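PDB 2HJ0: putative citrate lyase, alfa subunit from Streptococcus mutans, which is probably the alpha subunit of a citrate lyase, a protein of the CitF family. Local coordinates for residues T245-N250 against S284-R289. Sequence-based numbering, arbitrary orientation.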
loop_
_atom_site.group_PDB
_atom_site.type_symbol
_atom_site.label_atom_id
_atom_site.label_comp_id
_atom_site.label_asym_id
_atom_site.label_seq_id
_atom_site.Cartn_x
_atom_site.Cartn_y
_atom_site.Cartn_z
ATOM N N THR A 245 2.507 30.375 -3.275
ATOM C CA THR A 245 2.104 31.533 -2.490
ATOM C C THR A 245 3.283 32.017 -1.657
ATOM O O THR A 245 3.738 31.329 -0.745
ATOM C CB THR A 245 0.907 31.213 -1.571
ATOM O OG1 THR A 245 -0.210 30.780 -2.369
ATOM C CG2 THR A 245 0.506 32.462 -0.781
ATOM N N ARG A 246 3.775 33.204 -1.987
ATOM C CA ARG A 246 4.913 33.780 -1.290
ATOM C C ARG A 246 4.545 34.132 0.148
ATOM O O ARG A 246 3.372 34.131 0.517
ATOM C CB ARG A 246 5.413 35.028 -2.036
ATOM C CG ARG A 246 6.790 35.549 -1.581
ATOM C CD ARG A 246 7.906 34.517 -1.816
ATOM N NE ARG A 246 9.241 35.001 -1.434
ATOM C CZ ARG A 246 9.887 36.001 -2.032
ATOM N NH1 ARG A 246 9.331 36.643 -3.054
ATOM N NH2 ARG A 246 11.096 36.353 -1.610
ATOM N N TYR A 247 5.566 34.425 0.949
ATOM C CA TYR A 247 5.393 34.782 2.347
ATOM C C TYR A 247 4.585 36.060 2.522
ATOM O O TYR A 247 4.270 36.750 1.559
ATOM C CB TYR A 247 6.748 34.974 3.015
ATOM C CG TYR A 247 7.614 33.743 3.053
ATOM C CD1 TYR A 247 7.206 32.596 3.734
ATOM C CD2 TYR A 247 8.858 33.737 2.434
ATOM C CE1 TYR A 247 8.025 31.471 3.800
ATOM C CE2 TYR A 247 9.681 32.625 2.492
ATOM C CZ TYR A 247 9.262 31.495 3.176
ATOM O OH TYR A 247 10.096 30.404 3.231
ATOM N N THR A 248 4.268 36.380 3.768
ATOM C CA THR A 248 3.495 37.572 4.070
ATOM C C THR A 248 4.352 38.836 4.077
ATOM O O THR A 248 5.580 38.773 4.066
ATOM C CB THR A 248 2.796 37.422 5.430
ATOM O OG1 THR A 248 2.038 38.601 5.718
ATOM C CG2 THR A 248 3.818 37.191 6.529
ATOM N N LYS A 249 3.689 39.985 4.100
ATOM C CA LYS A 249 4.354 41.282 4.107
ATOM C C LYS A 249 3.940 42.029 5.363
ATOM O O LYS A 249 4.580 42.999 5.757
ATOM C CB LYS A 249 3.929 42.077 2.878
ATOM C CG LYS A 249 4.055 41.299 1.584
ATOM C CD LYS A 249 5.497 41.235 1.110
ATOM C CE LYS A 249 5.780 42.362 0.148
ATOM N NZ LYS A 249 4.862 42.274 -1.026
ATOM N N ASN A 250 2.857 41.567 5.983
ATOM C CA ASN A 250 2.338 42.181 7.200
ATOM C C ASN A 250 3.366 42.148 8.316
ATOM O O ASN A 250 3.665 41.087 8.869
ATOM C CB ASN A 250 1.088 41.461 7.680
ATOM C CG ASN A 250 0.543 42.068 8.949
ATOM O OD1 ASN A 250 0.095 43.212 8.951
ATOM N ND2 ASN A 250 0.596 41.315 10.046
ATOM N N SER A 284 2.429 31.459 10.442
ATOM C CA SER A 284 2.806 30.060 10.614
ATOM C C SER A 284 3.665 29.576 9.447
ATOM O O SER A 284 4.502 28.683 9.611
ATOM C CB SER A 284 1.565 29.177 10.720
ATOM O OG SER A 284 0.888 29.149 9.481
ATOM N N LEU A 285 3.459 30.149 8.267
ATOM C CA LEU A 285 4.252 29.761 7.108
ATOM C C LEU A 285 5.555 30.537 7.073
ATOM O O LEU A 285 6.613 29.961 6.896
ATOM C CB LEU A 285 3.471 30.017 5.817
ATOM C CG LEU A 285 4.218 29.998 4.475
ATOM C CD1 LEU A 285 4.943 28.688 4.236
ATOM C CD2 LEU A 285 3.203 30.237 3.390
ATOM N N ALA A 286 5.461 31.848 7.257
ATOM C CA ALA A 286 6.623 32.719 7.222
ATOM C C ALA A 286 7.732 32.289 8.168
ATOM O O ALA A 286 8.907 32.534 7.912
ATOM C CB ALA A 286 6.206 34.142 7.538
ATOM N N VAL A 287 7.359 31.657 9.269
ATOM C CA VAL A 287 8.346 31.219 10.236
ATOM C C VAL A 287 9.502 30.485 9.555
ATOM O O VAL A 287 10.631 30.551 10.028
ATOM C CB VAL A 287 7.689 30.313 11.308
ATOM C CG1 VAL A 287 7.229 29.014 10.674
ATOM C CG2 VAL A 287 8.655 30.046 12.437
ATOM N N THR A 288 9.232 29.806 8.440
ATOM C CA THR A 288 10.289 29.070 7.744
ATOM C C THR A 288 11.399 29.980 7.199
ATOM O O THR A 288 12.549 29.561 7.089
ATOM C CB THR A 288 9.748 28.216 6.563
ATOM O OG1 THR A 288 9.310 29.073 5.510
ATOM C CG2 THR A 288 8.609 27.357 6.998
ATOM N N ARG A 289 11.057 31.216 6.853
ATOM C CA ARG A 289 12.049 32.155 6.336
ATOM C C ARG A 289 13.123 32.413 7.376
ATOM O O ARG A 289 14.314 32.243 7.105
ATOM C CB ARG A 289 11.400 33.492 5.954
ATOM C CG ARG A 289 12.401 34.609 5.715
ATOM C CD ARG A 289 11.749 35.981 5.680
ATOM N NE ARG A 289 10.973 36.213 4.465
ATOM C CZ ARG A 289 10.170 37.259 4.294
ATOM N NH1 ARG A 289 10.045 38.153 5.265
ATOM N NH2 ARG A 289 9.497 37.413 3.157
#
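L285 opens the contact from its helix by meeting the ring of Y247, its CG 4.0 Å from Y247 CD1, an apolar touch. One residue on, the backbone comes close to the ring: A286 CA lies 3.5 Å from Y247 CD1, and this pair has the nearest alpha carbons across the two segments. The methyl of A286 also meets T248 CG2 at 4.0 Å. T248 turns its hydroxyl elsewhere, OG1 anti to the backbone N (chi1 180°), where it accepts from N250 N in an ST turn and is hydrogen-bonded to E253 OE2. T288 supplies the polar tie, its OG1 2.8 Å from Y247 OH near the ring plane; either hydroxyl could be the donor. The CB of R289 lies over one face of the ring, 4.2 Å from the centroid and 21° off the normal, a CH-pi contact offset toward the rim. The R289 chain is bent, and its NH2 comes within 3.7 Å of Y247 CB, while the guanidinium plane stands 80° from the ring. The contact thus joins the loop leading into helix 251-265 to helix 282-297. Helix 251-265 also packs on A286 and R289, A312 of helix 311-318 touches both Y247 and T288, and strand 369-372, inside a mostly parallel sheet, lies against S284 and V287.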